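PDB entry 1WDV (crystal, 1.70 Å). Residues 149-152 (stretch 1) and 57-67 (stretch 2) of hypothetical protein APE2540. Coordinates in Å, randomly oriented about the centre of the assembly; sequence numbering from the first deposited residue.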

ATOM      1  N   ASP A 149       3.836 -11.748  -7.638  1.00 11.09           N
ATOM      2  CA  ASP A 149       3.945 -12.548  -6.430  1.00  8.98           C
ATOM      3  C   ASP A 149       5.167 -11.962  -5.752  1.00 10.60           C
ATOM      4  O   ASP A 149       6.305 -12.319  -6.080  1.00 12.70           O
ATOM      5  CB  ASP A 149       4.163 -14.024  -6.790  1.00  9.88           C
ATOM      6  CG  ASP A 149       2.991 -14.581  -7.561  1.00 12.69           C
ATOM      7  OD1 ASP A 149       1.902 -14.643  -6.979  1.00 13.61           O
ATOM      8  OD2 ASP A 149       3.148 -14.926  -8.752  1.00 17.68           O
ATOM      9  N   VAL A 150       4.923 -11.079  -4.789  1.00  8.62           N
ATOM     10  CA  VAL A 150       6.023 -10.377  -4.133  1.00  8.89           C
ATOM     11  C   VAL A 150       6.045 -10.465  -2.621  1.00 11.39           C
ATOM     12  O   VAL A 150       6.700  -9.659  -1.961  1.00 11.45           O
ATOM     13  CB  VAL A 150       6.007  -8.897  -4.562  1.00  8.30           C
ATOM     14  CG1 VAL A 150       6.416  -8.785  -6.031  1.00 11.74           C
ATOM     15  CG2 VAL A 150       4.606  -8.313  -4.358  1.00  9.29           C
ATOM     16  N   SER A 151       5.333 -11.438  -2.060  1.00 10.87           N
ATOM     17  CA  SER A 151       5.298 -11.587  -0.618  1.00 11.50           C
ATOM     18  C   SER A 151       5.759 -12.968  -0.202  1.00 12.62           C
ATOM     19  O   SER A 151       5.771 -13.894  -1.008  1.00 14.38           O
ATOM     20  CB  SER A 151       3.873 -11.317  -0.103  1.00 13.57           C
ATOM     21  OG  SER A 151       2.938 -12.199  -0.703  1.00 14.23           O
ATOM     22  N   GLU A 152       6.145 -13.098   1.060  1.00 14.13           N
ATOM     23  CA  GLU A 152       6.613 -14.378   1.589  1.00 16.54           C
ATOM     24  C   GLU A 152       6.330 -14.471   3.075  1.00 17.68           C
ATOM     25  O   GLU A 152       6.473 -15.601   3.612  1.00 17.36           O
ATOM     26  CB  GLU A 152       8.118 -14.541   1.351  1.00 18.13           C
ATOM     27  CG  GLU A 152       8.954 -13.444   1.971  1.00 18.80           C
ATOM     28  CD  GLU A 152      10.431 -13.613   1.678  1.00 24.26           C
ATOM     29  OE1 GLU A 152      10.776 -14.232   0.648  1.00 28.39           O
ATOM     30  OE2 GLU A 152      11.251 -13.115   2.470  1.00 25.81           O
ATOM     31  OXT GLU A 152       6.000 -13.423   3.683  1.00 14.16           O
TER
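Stretch 2, residues 57-67: AVVIPGDKRLN

A chain terminus can be held in place by a few backbone hydrogen bonds of β type, without becoming part of a full strand, and the last four residues of APE2540 are a good example. Stretch 2 begins as the end of a strand, passes through a type I turn from Pro61 to Lys64, closed by Lys64 N to Pro61 O at 3.2 Å, and returns as an extended segment, Arg65 to Asn67. That segment runs antiparallel to the C-terminal tail, with a single β bridge pairing Ser151 and Leu66, their CA atoms 4.6 Å apart.

Asp149 stands clear of the contact, and its carboxylate is hydrogen-bonded elsewhere in the structure. Val150 opens the interface. Its CG2 lies 3.6 Å from Val58 CG1 and 4.1 Å from Ile60 CG2, so it packs on side chains of the strand that point toward the tail, while its CB is 4.4 Å from Leu66 CD1. Its carbonyl O accepts a nearly straight hydrogen bond from Asn67 N, at 2.8 Å.

Ser151 forms no direct hydrogen bond to stretch 2. Its CB instead rests 3.7 Å from Lys64 CB and 4.2 Å from Ile60 CB, and its CA makes a 3.3 Å CA-H...O contact with Arg65 O. A water that donates to Ser151 O at 2.6 Å also accepts a weak bond from Asn67 ND2 at 3.4 Å.

At Glu152 the chain end itself completes the pairing: Glu152 N donates to Arg65 O at 2.9 Å, and the terminal OXT accepts from Arg65 N at 3.0 Å, taking the place of a peptide carbonyl. The other terminal oxygen, Glu152 O, accepts from a second water at 2.9 Å, which in turn accepts from Lys64 NZ at 3.2 Å.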

ATOM      1  N   ALA A  57       5.821   1.252  -5.050  1.00  5.45           N
ATOM      2  CA  ALA A  57       4.922   1.151  -3.887  1.00  3.68           C
ATOM      3  C   ALA A  57       4.364  -0.260  -4.099  1.00  4.96           C
ATOM      4  O   ALA A  57       3.731  -0.534  -5.107  1.00  6.56           O
ATOM      5  CB  ALA A  57       3.809   2.189  -3.959  1.00  5.18           C
ATOM      6  N   VAL A  58       4.611  -1.138  -3.134  1.00  6.02           N
ATOM      7  CA  VAL A  58       4.237  -2.541  -3.250  1.00  5.69           C
ATOM      8  C   VAL A  58       3.226  -2.887  -2.159  1.00  6.31           C
ATOM      9  O   VAL A  58       3.541  -2.835  -0.973  1.00  6.93           O
ATOM     10  CB  VAL A  58       5.526  -3.414  -3.103  1.00  7.06           C
ATOM     11  CG1 VAL A  58       5.204  -4.899  -3.412  1.00  6.77           C
ATOM     12  CG2 VAL A  58       6.615  -2.876  -4.070  1.00  6.89           C
ATOM     13  N   VAL A  59       2.018  -3.256  -2.577  1.00  4.73           N
ATOM     14  CA  VAL A  59       0.946  -3.573  -1.653  1.00  6.12           C
ATOM     15  C   VAL A  59       0.868  -5.061  -1.392  1.00  6.24           C
ATOM     16  O   VAL A  59       0.635  -5.855  -2.317  1.00  7.80           O
ATOM     17  CB  VAL A  59      -0.422  -3.092  -2.209  1.00  7.97           C
ATOM     18  CG1 VAL A  59      -1.495  -3.336  -1.203  1.00  7.81           C
ATOM     19  CG2 VAL A  59      -0.338  -1.585  -2.538  1.00  6.94           C
ATOM     20  N   ILE A  60       1.074  -5.437  -0.123  1.00  6.65           N
ATOM     21  CA  ILE A  60       1.053  -6.843   0.270  1.00  6.77           C
ATOM     22  C   ILE A  60       0.182  -7.081   1.500  1.00  5.61           C
ATOM     23  O   ILE A  60      -0.169  -6.137   2.223  1.00  7.44           O
ATOM     24  CB  ILE A  60       2.490  -7.393   0.569  1.00  7.93           C
ATOM     25  CG1 ILE A  60       3.056  -6.756   1.838  1.00  9.37           C
ATOM     26  CG2 ILE A  60       3.442  -7.087  -0.627  1.00 10.06           C
ATOM     27  CD1 ILE A  60       4.376  -7.438   2.328  1.00  9.57           C
ATOM     28  N   PRO A  61      -0.228  -8.339   1.724  1.00  7.68           N
ATOM     29  CA  PRO A  61      -1.059  -8.722   2.880  1.00  9.35           C
ATOM     30  C   PRO A  61      -0.311  -8.406   4.169  1.00  9.22           C
ATOM     31  O   PRO A  61       0.907  -8.520   4.231  1.00  8.64           O
ATOM     32  CB  PRO A  61      -1.246 -10.225   2.714  1.00  8.76           C
ATOM     33  CG  PRO A  61      -1.028 -10.450   1.262  1.00 10.85           C
ATOM     34  CD  PRO A  61       0.071  -9.509   0.884  1.00  9.29           C
ATOM     35  N   GLY A  62      -1.051  -8.049   5.206  1.00  8.87           N
ATOM     36  CA  GLY A  62      -0.441  -7.667   6.465  1.00  7.87           C
ATOM     37  C   GLY A  62       0.300  -8.749   7.207  1.00  8.23           C
ATOM     38  O   GLY A  62       1.172  -8.427   8.050  1.00  7.88           O
ATOM     39  N   ASP A  63      -0.056 -10.006   6.926  1.00  7.00           N
ATOM     40  CA  ASP A  63       0.598 -11.138   7.570  1.00  7.73           C
ATOM     41  C   ASP A  63       1.772 -11.683   6.757  1.00  9.88           C
ATOM     42  O   ASP A  63       2.259 -12.773   7.034  1.00  9.58           O
ATOM     43  CB  ASP A  63      -0.414 -12.261   7.900  1.00  8.99           C
ATOM     44  CG  ASP A  63      -1.176 -12.774   6.681  1.00 12.52           C
ATOM     45  OD1 ASP A  63      -1.065 -12.184   5.592  1.00  9.86           O
ATOM     46  OD2 ASP A  63      -1.907 -13.785   6.824  1.00 10.21           O
ATOM     47  N   LYS A  64       2.251 -10.923   5.769  1.00  9.63           N
ATOM     48  CA  LYS A  64       3.412 -11.375   4.986  1.00 10.35           C
ATOM     49  C   LYS A  64       4.462 -10.278   4.986  1.00 11.24           C
ATOM     50  O   LYS A  64       4.241  -9.193   5.515  1.00 11.47           O
ATOM     51  CB  LYS A  64       3.024 -11.660   3.529  1.00 10.90           C
ATOM     52  CG  LYS A  64       1.838 -12.598   3.345  1.00 11.99           C
ATOM     53  CD  LYS A  64       2.203 -14.046   3.595  1.00 16.27           C
ATOM     54  CE  LYS A  64       1.067 -14.967   3.111  1.00 20.84           C
ATOM     55  NZ  LYS A  64       1.330 -16.369   3.536  1.00 28.49           N
ATOM     56  N   ARG A  65       5.635 -10.597   4.450  1.00  9.93           N
ATOM     57  CA  ARG A  65       6.711  -9.620   4.315  1.00 11.03           C
ATOM     58  C   ARG A  65       7.121  -9.592   2.850  1.00  9.86           C
ATOM     59  O   ARG A  65       6.780 -10.488   2.072  1.00  9.63           O
ATOM     60  CB  ARG A  65       7.899  -9.970   5.224  1.00 12.99           C
ATOM     61  CG  ARG A  65       7.605  -9.595   6.689  1.00 20.03           C
ATOM     62  CD  ARG A  65       8.713  -9.933   7.670  1.00 24.47           C
ATOM     63  NE  ARG A  65       8.515  -9.245   8.954  1.00 27.10           N
ATOM     64  CZ  ARG A  65       9.019  -9.664  10.115  1.00 25.56           C
ATOM     65  NH1 ARG A  65       9.734 -10.780  10.157  1.00 27.28           N
ATOM     66  NH2 ARG A  65       8.857  -8.937  11.219  1.00 20.02           N
ATOM     67  N   LEU A  66       7.839  -8.556   2.457  1.00  7.90           N
ATOM     68  CA  LEU A  66       8.267  -8.465   1.068  1.00  8.18           C
ATOM     69  C   LEU A  66       9.289  -9.530   0.676  1.00  8.85           C
ATOM     70  O   LEU A  66      10.216  -9.819   1.436  1.00  9.19           O
ATOM     71  CB  LEU A  66       8.880  -7.084   0.818  1.00  9.05           C
ATOM     72  CG  LEU A  66       9.322  -6.834  -0.636  1.00 12.56           C
ATOM     73  CD1 LEU A  66       8.064  -6.548  -1.458  1.00 12.04           C
ATOM     74  CD2 LEU A  66      10.288  -5.646  -0.701  1.00 17.47           C
ATOM     75  N   ASN A  67       9.111 -10.105  -0.516  1.00 10.20           N
ATOM     76  CA  ASN A  67      10.065 -11.068  -1.053  1.00 12.44           C
ATOM     77  C   ASN A  67      10.989 -10.188  -1.927  1.00 11.52           C
ATOM     78  O   ASN A  67      10.649  -9.829  -3.068  1.00 11.02           O
ATOM     79  CB  ASN A  67       9.343 -12.114  -1.910  1.00 15.36           C
ATOM     80  CG  ASN A  67      10.277 -13.186  -2.406  1.00 17.59           C
ATOM     81  OD1 ASN A  67      11.423 -12.905  -2.759  1.00 17.65           O
ATOM     82  ND2 ASN A  67       9.796 -14.424  -2.444  1.00 22.05           N
TER
HETATM   83  O   HOH W   1       4.217 -16.698   4.979  1.00 31.73           O
HETATM   84  O   HOH W   2       6.967 -16.127  -1.653  1.00 37.21           O